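Local coordinates for HNH nuclease domain-containing protein (Streptomyces coelicolor, PDB 5ZMO) that binds phosphorothioated DNA through its sulfur-binding domain, the part described here, and as a type IV restriction endonuclease probably cleaves DNA with its HNH nuclease domain, at residues P25-V31 with R143-L147; L34-G38 with F156-L161; D85-Q91 with D113-R119. Numbering follows the deposited sequence.

Three contacts illustrate how a small, largely helical DNA-binding domain is held together: interactions 1 and 2 both use helix 28-41, and the strand pair of interaction 3 packs against it. Interaction 1 takes its first turn and the loop before it, interaction 2 its middle turns; their centres lie about 14 Å apart and they touch where Phe145 CE2 meets Leu34 CD1 at 3.7 Å. Along the chain their segments alternate, and each joins helix 28-41 to a late part of the chain. Both segments of interaction 3 come after 34-38 and before 143-147. It touches interaction 2 through Ala36 CB and Trp87 CZ3, 3.8 Å apart, yet its centre is about 21 Å from that of interaction 1, whose Arg29 meets the bound DNA.

Interaction 1 (P25-V31 with R143-L147); sequences PALHRPV and RYFHL
Tyr144 lays one face of its ring against Pro30: CG of Pro30 sits 3.7 Å from the centroid of the Tyr144 ring, 12° off the ring normal, a textbook CH-pi contact between proline and an aromatic. The same proline CG is 3.7 Å from Tyr144 CD2. These two residues also set the register, with CA atoms 7.3 Å apart. Pro25, in the extended conformation that precedes the helix, closes on the ring from its edge, CG to Tyr144 CD1 at 4.0 Å, while Leu27 in the mt rotamer brings CD2 to 3.7 Å from Tyr144 CB. Helical geometry begins at His28, and the hydrogen bond from Val31 N to Leu27 O (2.8 Å) closes the first turn. On the other side Tyr144 ends its helix and Phe145 (phi -133°, psi 50°) is the first residue to depart from helical angles. Past this helix end, Phe145 has its CZ 3.9 Å from Val31 CG2, which approaches the ring edge, and 4.3 Å from Leu27 CD2. Both aromatic residues take chi1 near -60° (m). No hydrogen bond crosses the interface, and its 273 Å² of buried surface is essentially apolar. Val31 continues this packing onto Val57 and Met61 of helix 50-63. Arg29, turned elsewhere, pairs with Asp84 and hydrogen-bonds a phosphate of the bound DNA. The contact is thus apolar packing, with a proline CH-pi contact, between the N-terminal turn of helix 28-41 and the C-terminal end of helix 130-144, next to DNA-contacting residues of the sulfur-binding domain.

Interaction 2 (L34-G38 with F156-L161); sequences LWAIG and FGLHEL
Gly38 provides the hollow in this contact. Its CA lies 3.5 Å from the carbonyl O of Phe156 in a CA-H...O contact with a 162° angle at the hydrogen, and a CB at this position would point toward the loop and clash with that oxygen. The absent side chain lets the backbones close to a CA-CA distance of 4.9 Å between Gly38 and Gly157; the register also pairs Trp35 with Phe156, CA atoms 5.4 Å apart. Segment 34-38 is regular helix, with Gly38 N hydrogen-bonded to Leu34 O at 3.0 Å. Gly157 (phi 70°, psi 31°) ends helix 152-155 in a Schellman motif, its positive phi favouring glycine. From there the bumps follow. The Phe156 ring (chi1 -77°, chi2 80°) turns its CD2 edge to Trp35 N (3.6 Å), with CD2 3.7 Å from Leu34 CB and 4.1 Å from Trp35 CB. Leu158, an mt rotamer, fills the space beside Gly38: CD2 is 3.7 Å from Gly38 CA and 4.3 Å from Ile37 CG2, and CD1 is 3.9 Å from Leu34 CD2. A water joins Gly38 O (2.8 Å) to Gly157 O (2.5 Å). Leu34 also packs on Ala137 and Leu140 of helix 130-144, and Trp35 on helix 50-63. Through the buried Phe156 and Leu158, helix 28-41 receives, in glycine-permitted close packing, the Schellman turn that ends helix 152-155 and the loop after it.

Interaction 3 (D85-Q91 with D113-R119); sequences DLWCVEQ and DPSAGLR
Backbone hydrogen bonds run first: Cys88 N to Gly117 O (2.8 Å), Gly117 N to Cys88 O (3.0 Å) and Glu90 N to Ser115 O (2.9 Å). Cys88 and Gly117 thus form a hydrogen-bonded antiparallel pair; Val89 and Ala116, CA atoms 4.3 Å apart, a non-hydrogen-bonded one. Beyond the strands, water 4 bridges Ser115 N, Glu90 OE2 and Gln91 NE2. Together these strands make two-thirds of a three-stranded antiparallel sheet, with 115-117 central and flanked by 88-89 and 47-49. Aromatic packing comes from Trp87, whose chi1 of -161° and chi2 of -111° lay its six-membered ring over Gly117, the CA 3.5 Å from the centroid and 9° off the normal, a CH-pi contact. Apolar contacts include Val89 CG2 to Ala116 CB (3.9 Å), Val89 CG1 to Pro114 CB (4.1 Å) and Trp87 CE3 to Leu118 CD2 (4.2 Å). Arg119 CG reaches Cys88 SG at 3.7 Å, while the Arg119 guanidinium makes salt bridges with Asp121 and Asp122.

Interaction 1 (P25-V31 with R143-L147)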
loop_
_atom_site.group_PDB
_atom_site.type_symbol
_atom_site.label_atom_id
_atom_site.label_comp_id
_atom_site.label_asym_id
_atom_site.label_seq_id
_atom_site.Cartn_x
_atom_site.Cartn_y
_atom_site.Cartn_z
ATOM N N PRO A 25 -12.429 -5.932 8.164
ATOM C CA PRO A 25 -12.211 -5.022 7.030
ATOM C C PRO A 25 -11.311 -5.658 5.965
ATOM O O PRO A 25 -10.434 -6.504 6.302
ATOM C CB PRO A 25 -11.529 -3.835 7.665
ATOM C CG PRO A 25 -10.778 -4.413 8.802
ATOM C CD PRO A 25 -11.515 -5.629 9.271
ATOM N N ALA A 26 -11.510 -5.251 4.708
ATOM C CA ALA A 26 -10.541 -5.586 3.645
ATOM C C ALA A 26 -9.169 -4.997 4.001
ATOM O O ALA A 26 -9.056 -3.803 4.158
ATOM C CB ALA A 26 -11.045 -5.048 2.318
ATOM N N LEU A 27 -8.146 -5.834 4.131
ATOM C CA LEU A 27 -6.834 -5.371 4.586
ATOM C C LEU A 27 -5.886 -4.932 3.447
ATOM O O LEU A 27 -4.755 -4.433 3.730
ATOM C CB LEU A 27 -6.170 -6.381 5.473
ATOM C CG LEU A 27 -6.943 -6.624 6.784
ATOM C CD1 LEU A 27 -6.439 -7.918 7.395
ATOM C CD2 LEU A 27 -6.804 -5.463 7.768
ATOM N N HIS A 28 -6.399 -4.926 2.222
ATOM C CA HIS A 28 -5.594 -4.685 0.988
ATOM C C HIS A 28 -4.883 -3.337 1.012
ATOM O O HIS A 28 -3.665 -3.251 0.877
ATOM C CB HIS A 28 -6.429 -4.794 -0.234
ATOM C CG HIS A 28 -7.105 -6.120 -0.393
ATOM N ND1 HIS A 28 -8.037 -6.582 0.514
ATOM C CD2 HIS A 28 -7.040 -7.049 -1.363
ATOM C CE1 HIS A 28 -8.459 -7.771 0.137
ATOM N NE2 HIS A 28 -7.898 -8.070 -1.014
ATOM N N ARG A 29 -5.649 -2.256 1.275
ATOM C CA ARG A 29 -5.077 -0.915 1.326
ATOM C C ARG A 29 -4.153 -0.717 2.494
ATOM O O ARG A 29 -3.068 -0.164 2.289
ATOM C CB ARG A 29 -6.174 0.165 1.158
ATOM C CG ARG A 29 -6.536 0.331 -0.313
ATOM C CD ARG A 29 -7.657 1.370 -0.450
ATOM N NE ARG A 29 -8.950 0.816 -0.118
ATOM C CZ ARG A 29 -10.040 1.574 0.159
ATOM N NH1 ARG A 29 -11.188 1.002 0.481
ATOM N NH2 ARG A 29 -9.968 2.899 0.174
ATOM N N PRO A 30 -4.552 -1.134 3.727
ATOM C CA PRO A 30 -3.671 -1.089 4.849
ATOM C C PRO A 30 -2.339 -1.805 4.639
ATOM O O PRO A 30 -1.273 -1.221 5.018
ATOM C CB PRO A 30 -4.502 -1.726 5.992
ATOM C CG PRO A 30 -5.928 -1.278 5.607
ATOM C CD PRO A 30 -5.946 -1.408 4.151
ATOM N N VAL A 31 -2.388 -2.950 4.010
ATOM C CA VAL A 31 -1.117 -3.706 3.760
ATOM C C VAL A 31 -0.218 -2.940 2.746
ATOM O O VAL A 31 0.962 -2.763 2.973
ATOM C CB VAL A 31 -1.394 -5.132 3.303
ATOM C CG1 VAL A 31 -0.170 -5.809 2.661
ATOM C CG2 VAL A 31 -1.928 -5.947 4.453
ATOM N N ARG A 143 -5.254 0.354 14.112
ATOM C CA ARG A 143 -6.589 0.159 13.597
ATOM C C ARG A 143 -6.850 -1.210 12.967
ATOM O O ARG A 143 -7.958 -1.722 13.051
ATOM C CB ARG A 143 -6.919 1.288 12.590
ATOM C CG ARG A 143 -8.341 1.291 12.125
ATOM C CD ARG A 143 -8.649 2.475 11.218
ATOM N NE ARG A 143 -8.632 3.781 11.880
ATOM C CZ ARG A 143 -8.805 4.939 11.229
ATOM N NH1 ARG A 143 -8.992 4.968 9.894
ATOM N NH2 ARG A 143 -8.796 6.086 11.908
ATOM N N TYR A 144 -5.878 -1.757 12.239
ATOM C CA TYR A 144 -6.073 -2.975 11.448
ATOM C C TYR A 144 -5.327 -4.224 11.912
ATOM O O TYR A 144 -5.621 -5.287 11.414
ATOM C CB TYR A 144 -5.661 -2.690 9.984
ATOM C CG TYR A 144 -6.504 -1.581 9.407
ATOM C CD1 TYR A 144 -7.856 -1.779 9.212
ATOM C CD2 TYR A 144 -5.963 -0.313 9.158
ATOM C CE1 TYR A 144 -8.667 -0.735 8.717
ATOM C CE2 TYR A 144 -6.765 0.727 8.670
ATOM C CZ TYR A 144 -8.110 0.479 8.458
ATOM O OH TYR A 144 -8.879 1.499 7.947
ATOM N N PHE A 145 -4.272 -4.069 12.724
ATOM C CA PHE A 145 -3.422 -5.182 13.174
ATOM C C PHE A 145 -3.231 -5.026 14.653
ATOM O O PHE A 145 -2.102 -5.047 15.155
ATOM C CB PHE A 145 -2.070 -5.180 12.433
ATOM C CG PHE A 145 -2.203 -5.405 11.013
ATOM C CD1 PHE A 145 -2.480 -6.665 10.545
ATOM C CD2 PHE A 145 -2.085 -4.336 10.098
ATOM C CE1 PHE A 145 -2.697 -6.861 9.194
ATOM C CE2 PHE A 145 -2.300 -4.544 8.749
ATOM C CZ PHE A 145 -2.579 -5.819 8.296
ATOM N N HIS A 146 -4.349 -4.837 15.347
ATOM C CA HIS A 146 -4.330 -4.469 16.751
ATOM C C HIS A 146 -3.710 -5.603 17.561
ATOM O O HIS A 146 -2.933 -5.347 18.473
ATOM C CB HIS A 146 -5.746 -4.164 17.240
ATOM C CG HIS A 146 -5.803 -3.637 18.642
ATOM N ND1 HIS A 146 -6.807 -3.982 19.532
ATOM C CD2 HIS A 146 -4.972 -2.802 19.314
ATOM C CE1 HIS A 146 -6.597 -3.373 20.682
ATOM N NE2 HIS A 146 -5.484 -2.664 20.582
ATOM N N LEU A 147 -4.077 -6.839 17.241
ATOM C CA LEU A 147 -3.295 -7.996 17.703
ATOM C C LEU A 147 -2.203 -8.014 16.710
ATOM O O LEU A 147 -2.470 -8.354 15.559
ATOM C CB LEU A 147 -4.043 -9.343 17.567
ATOM C CG LEU A 147 -5.081 -9.779 18.592
ATOM C CD1 LEU A 147 -4.584 -9.421 19.974
ATOM C CD2 LEU A 147 -6.394 -9.105 18.307
#

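Interaction 2 (L34-G38 with F156-L161)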
loop_
_atom_site.group_PDB
_atom_site.type_symbol
_atom_site.label_atom_id
_atom_site.label_comp_id
_atom_site.label_asym_id
_atom_site.label_seq_id
_atom_site.Cartn_x
_atom_site.Cartn_y
_atom_site.Cartn_z
ATOM N N LEU A 34 1.174 0.243 4.524
ATOM C CA LEU A 34 2.295 -0.108 5.472
ATOM C C LEU A 34 3.601 -0.498 4.782
ATOM O O LEU A 34 4.717 -0.087 5.200
ATOM C CB LEU A 34 1.834 -1.208 6.421
ATOM C CG LEU A 34 0.961 -0.836 7.608
ATOM C CD1 LEU A 34 0.471 -2.101 8.299
ATOM C CD2 LEU A 34 1.766 -0.027 8.590
ATOM N N TRP A 35 3.485 -1.236 3.694
ATOM C CA TRP A 35 4.639 -1.674 2.925
ATOM C C TRP A 35 5.298 -0.447 2.347
ATOM O O TRP A 35 6.535 -0.286 2.439
ATOM C CB TRP A 35 4.255 -2.663 1.850
ATOM C CG TRP A 35 5.386 -3.056 0.997
ATOM C CD1 TRP A 35 6.372 -3.987 1.275
ATOM C CD2 TRP A 35 5.706 -2.523 -0.299
ATOM N NE1 TRP A 35 7.253 -4.057 0.248
ATOM C CE2 TRP A 35 6.896 -3.170 -0.725
ATOM C CE3 TRP A 35 5.126 -1.541 -1.122
ATOM C CZ2 TRP A 35 7.481 -2.899 -1.948
ATOM C CZ3 TRP A 35 5.722 -1.279 -2.361
ATOM C CH2 TRP A 35 6.888 -1.938 -2.734
ATOM N N ALA A 36 4.482 0.425 1.737
ATOM C CA ALA A 36 5.057 1.660 1.122
ATOM C C ALA A 36 5.759 2.596 2.136
ATOM O O ALA A 36 6.776 3.220 1.834
ATOM C CB ALA A 36 3.999 2.423 0.366
ATOM N N ILE A 37 5.256 2.650 3.379
ATOM C CA ILE A 37 5.899 3.458 4.414
ATOM C C ILE A 37 7.229 2.842 4.737
ATOM O O ILE A 37 8.261 3.542 4.896
ATOM C CB ILE A 37 5.000 3.651 5.650
ATOM C CG1 ILE A 37 3.795 4.522 5.299
ATOM C CG2 ILE A 37 5.821 4.259 6.782
ATOM C CD1 ILE A 37 2.638 4.400 6.293
ATOM N N GLY A 38 7.234 1.530 4.926
ATOM C CA GLY A 38 8.519 0.803 5.133
ATOM C C GLY A 38 9.528 0.998 4.009
ATOM O O GLY A 38 10.761 1.227 4.254
ATOM N N PHE A 156 7.510 -5.979 7.216
ATOM C CA PHE A 156 7.179 -4.683 6.592
ATOM C C PHE A 156 8.324 -3.655 6.647
ATOM O O PHE A 156 8.164 -2.550 6.181
ATOM C CB PHE A 156 5.910 -4.100 7.207
ATOM C CG PHE A 156 4.660 -4.747 6.715
ATOM C CD1 PHE A 156 4.245 -5.950 7.235
ATOM C CD2 PHE A 156 3.922 -4.206 5.651
ATOM C CE1 PHE A 156 3.098 -6.568 6.790
ATOM C CE2 PHE A 156 2.773 -4.838 5.205
ATOM C CZ PHE A 156 2.365 -6.023 5.748
ATOM N N GLY A 157 9.471 -3.991 7.245
ATOM C CA GLY A 157 10.552 -3.068 7.438
ATOM C C GLY A 157 10.370 -1.945 8.425
ATOM O O GLY A 157 10.898 -0.881 8.244
ATOM N N LEU A 158 9.587 -2.178 9.480
ATOM C CA LEU A 158 9.188 -1.155 10.387
ATOM C C LEU A 158 9.708 -1.414 11.818
ATOM O O LEU A 158 9.373 -0.675 12.719
ATOM C CB LEU A 158 7.666 -1.106 10.400
ATOM C CG LEU A 158 6.983 -0.799 9.058
ATOM C CD1 LEU A 158 5.500 -0.932 9.272
ATOM C CD2 LEU A 158 7.264 0.595 8.607
ATOM N N HIS A 159 10.516 -2.446 12.006
ATOM C CA HIS A 159 11.006 -2.789 13.348
ATOM C C HIS A 159 11.841 -1.655 13.996
ATOM O O HIS A 159 11.586 -1.223 15.131
ATOM C CB HIS A 159 11.804 -4.084 13.314
ATOM C CG HIS A 159 12.185 -4.582 14.681
ATOM N ND1 HIS A 159 11.380 -5.434 15.413
ATOM C CD2 HIS A 159 13.263 -4.326 15.455
ATOM C CE1 HIS A 159 11.965 -5.702 16.567
ATOM N NE2 HIS A 159 13.105 -5.035 16.621
ATOM N N GLU A 160 12.816 -1.147 13.267
ATOM C CA GLU A 160 13.656 -0.044 13.788
ATOM C C GLU A 160 12.808 1.238 13.952
ATOM O O GLU A 160 12.874 1.919 14.989
ATOM C CB GLU A 160 14.884 0.166 12.879
ATOM C CG GLU A 160 16.023 -0.855 13.109
ATOM C CD GLU A 160 15.611 -2.339 12.978
ATOM O OE1 GLU A 160 15.068 -2.733 11.913
ATOM O OE2 GLU A 160 15.825 -3.126 13.936
ATOM N N LEU A 161 11.943 1.515 12.971
ATOM C CA LEU A 161 11.109 2.701 12.991
ATOM C C LEU A 161 10.277 2.752 14.253
ATOM O O LEU A 161 10.244 3.787 14.902
ATOM C CB LEU A 161 10.207 2.777 11.737
ATOM C CG LEU A 161 9.214 3.942 11.622
ATOM C CD1 LEU A 161 9.939 5.233 11.296
ATOM C CD2 LEU A 161 8.173 3.670 10.544
HETATM O O HOH W 1 8.459 -2.214 3.343
HETATM O O HOH W 2 12.212 -0.041 6.240
#

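Interaction 3 (D85-Q91 with D113-R119)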
loop_
_atom_site.group_PDB
_atom_site.type_symbol
_atom_site.label_atom_id
_atom_site.label_comp_id
_atom_site.label_asym_id
_atom_site.label_seq_id
_atom_site.Cartn_x
_atom_site.Cartn_y
_atom_site.Cartn_z
ATOM N N ASP A 85 -6.032 9.620 -2.936
ATOM C CA ASP A 85 -5.034 10.708 -2.965
ATOM C C ASP A 85 -3.774 10.284 -2.246
ATOM O O ASP A 85 -3.106 11.142 -1.670
ATOM C CB ASP A 85 -5.568 12.026 -2.356
ATOM C CG ASP A 85 -6.814 12.535 -3.074
ATOM O OD1 ASP A 85 -6.896 12.333 -4.310
ATOM O OD2 ASP A 85 -7.710 13.106 -2.409
ATOM N N LEU A 86 -3.456 8.992 -2.293
ATOM C CA LEU A 86 -2.273 8.442 -1.583
ATOM C C LEU A 86 -1.276 7.762 -2.481
ATOM O O LEU A 86 -0.276 7.169 -2.006
ATOM C CB LEU A 86 -2.790 7.473 -0.522
ATOM C CG LEU A 86 -3.409 8.111 0.696
ATOM C CD1 LEU A 86 -4.248 7.118 1.502
ATOM C CD2 LEU A 86 -2.247 8.706 1.534
ATOM N N TRP A 87 -1.500 7.809 -3.784
ATOM C CA TRP A 87 -0.774 6.938 -4.688
ATOM C C TRP A 87 -0.725 7.465 -6.109
ATOM O O TRP A 87 -1.658 8.140 -6.522
ATOM C CB TRP A 87 -1.394 5.555 -4.620
ATOM C CG TRP A 87 -0.633 4.390 -5.081
ATOM C CD1 TRP A 87 -0.918 3.638 -6.202
ATOM C CD2 TRP A 87 0.444 3.718 -4.435
ATOM N NE1 TRP A 87 -0.075 2.593 -6.305
ATOM C CE2 TRP A 87 0.747 2.571 -5.209
ATOM C CE3 TRP A 87 1.172 3.941 -3.245
ATOM C CZ2 TRP A 87 1.766 1.688 -4.883
ATOM C CZ3 TRP A 87 2.147 3.038 -2.894
ATOM C CH2 TRP A 87 2.439 1.898 -3.710
ATOM N N CYS A 88 0.355 7.138 -6.811
ATOM C CA CYS A 88 0.560 7.578 -8.217
ATOM C C CYS A 88 0.876 6.351 -9.044
ATOM O O CYS A 88 1.732 5.573 -8.665
ATOM C CB CYS A 88 1.796 8.480 -8.323
ATOM S SG CYS A 88 1.682 9.895 -7.237
ATOM N N VAL A 89 0.226 6.197 -10.185
ATOM C CA VAL A 89 0.523 5.124 -11.119
ATOM C C VAL A 89 0.947 5.783 -12.446
ATOM O O VAL A 89 0.188 6.490 -13.034
ATOM C CB VAL A 89 -0.704 4.186 -11.329
ATOM C CG1 VAL A 89 -0.399 3.153 -12.384
ATOM C CG2 VAL A 89 -1.118 3.439 -10.040
ATOM N N GLU A 90 2.172 5.589 -12.868
ATOM C CA GLU A 90 2.662 6.118 -14.157
ATOM C C GLU A 90 2.046 5.287 -15.300
ATOM O O GLU A 90 1.690 4.116 -15.109
ATOM C CB GLU A 90 4.171 5.985 -14.297
ATOM C CG GLU A 90 5.031 6.753 -13.353
ATOM C CD GLU A 90 6.485 6.836 -13.876
ATOM O OE1 GLU A 90 7.064 7.947 -13.841
ATOM O OE2 GLU A 90 7.046 5.811 -14.366
ATOM N N GLN A 91 1.908 5.897 -16.480
ATOM C CA GLN A 91 1.414 5.173 -17.681
ATOM C C GLN A 91 0.010 4.684 -17.480
ATOM O O GLN A 91 -0.371 3.666 -18.112
ATOM C CB GLN A 91 2.331 4.004 -18.078
ATOM C CG GLN A 91 3.815 4.322 -18.241
ATOM C CD GLN A 91 4.611 3.135 -18.794
ATOM O OE1 GLN A 91 4.645 2.910 -20.008
ATOM N NE2 GLN A 91 5.205 2.342 -17.922
ATOM N N ASP A 113 3.531 -3.007 -17.141
ATOM C CA ASP A 113 4.389 -2.988 -15.946
ATOM C C ASP A 113 4.646 -1.566 -15.483
ATOM O O ASP A 113 5.828 -1.151 -15.409
ATOM C CB ASP A 113 5.705 -3.722 -16.170
ATOM C CG ASP A 113 6.353 -4.158 -14.886
ATOM O OD1 ASP A 113 5.690 -4.013 -13.832
ATOM O OD2 ASP A 113 7.492 -4.685 -14.897
ATOM N N PRO A 114 3.580 -0.796 -15.240
ATOM C CA PRO A 114 3.711 0.601 -14.803
ATOM C C PRO A 114 4.382 0.751 -13.477
ATOM O O PRO A 114 4.212 -0.118 -12.603
ATOM C CB PRO A 114 2.293 1.063 -14.648
ATOM C CG PRO A 114 1.570 -0.165 -14.255
ATOM C CD PRO A 114 2.183 -1.235 -15.098
ATOM N N SER A 115 5.152 1.831 -13.328
ATOM C CA SER A 115 5.687 2.146 -12.016
ATOM C C SER A 115 4.683 2.918 -11.159
ATOM O O SER A 115 3.795 3.586 -11.642
ATOM C CB SER A 115 7.047 2.824 -12.133
ATOM O OG SER A 115 8.016 1.854 -12.446
ATOM N N ALA A 116 4.752 2.757 -9.836
ATOM C CA ALA A 116 3.852 3.430 -8.994
ATOM C C ALA A 116 4.438 3.525 -7.616
ATOM O O ALA A 116 5.393 2.809 -7.303
ATOM C CB ALA A 116 2.534 2.689 -8.889
ATOM N N GLY A 117 3.816 4.415 -6.846
ATOM C CA GLY A 117 4.140 4.567 -5.428
ATOM C C GLY A 117 3.547 5.814 -4.831
ATOM O O GLY A 117 2.574 6.393 -5.331
ATOM N N LEU A 118 4.070 6.183 -3.657
ATOM C CA LEU A 118 3.536 7.326 -2.913
ATOM C C LEU A 118 3.718 8.616 -3.757
ATOM O O LEU A 118 4.597 8.691 -4.604
ATOM C CB LEU A 118 4.286 7.501 -1.578
ATOM C CG LEU A 118 4.061 6.328 -0.612
ATOM C CD1 LEU A 118 5.037 6.461 0.552
ATOM C CD2 LEU A 118 2.671 6.205 -0.067
ATOM N N ARG A 119 2.861 9.578 -3.496
ATOM C CA ARG A 119 3.075 10.963 -3.964
ATOM C C ARG A 119 4.447 11.524 -3.499
ATOM O O ARG A 119 4.933 11.147 -2.438
ATOM C CB ARG A 119 1.985 11.829 -3.458
ATOM C CG ARG A 119 0.657 11.623 -4.175
ATOM C CD ARG A 119 -0.505 11.773 -3.234
ATOM N NE ARG A 119 -1.199 13.056 -3.207
ATOM C CZ ARG A 119 -0.915 14.103 -2.428
ATOM N NH1 ARG A 119 -1.676 15.180 -2.506
ATOM N NH2 ARG A 119 0.126 14.125 -1.607
HETATM O O HOH W 3 1.264 9.287 -1.124
HETATM O O HOH W 4 6.100 3.319 -15.657
HETATM O O HOH W 5 6.710 0.204 -17.760
#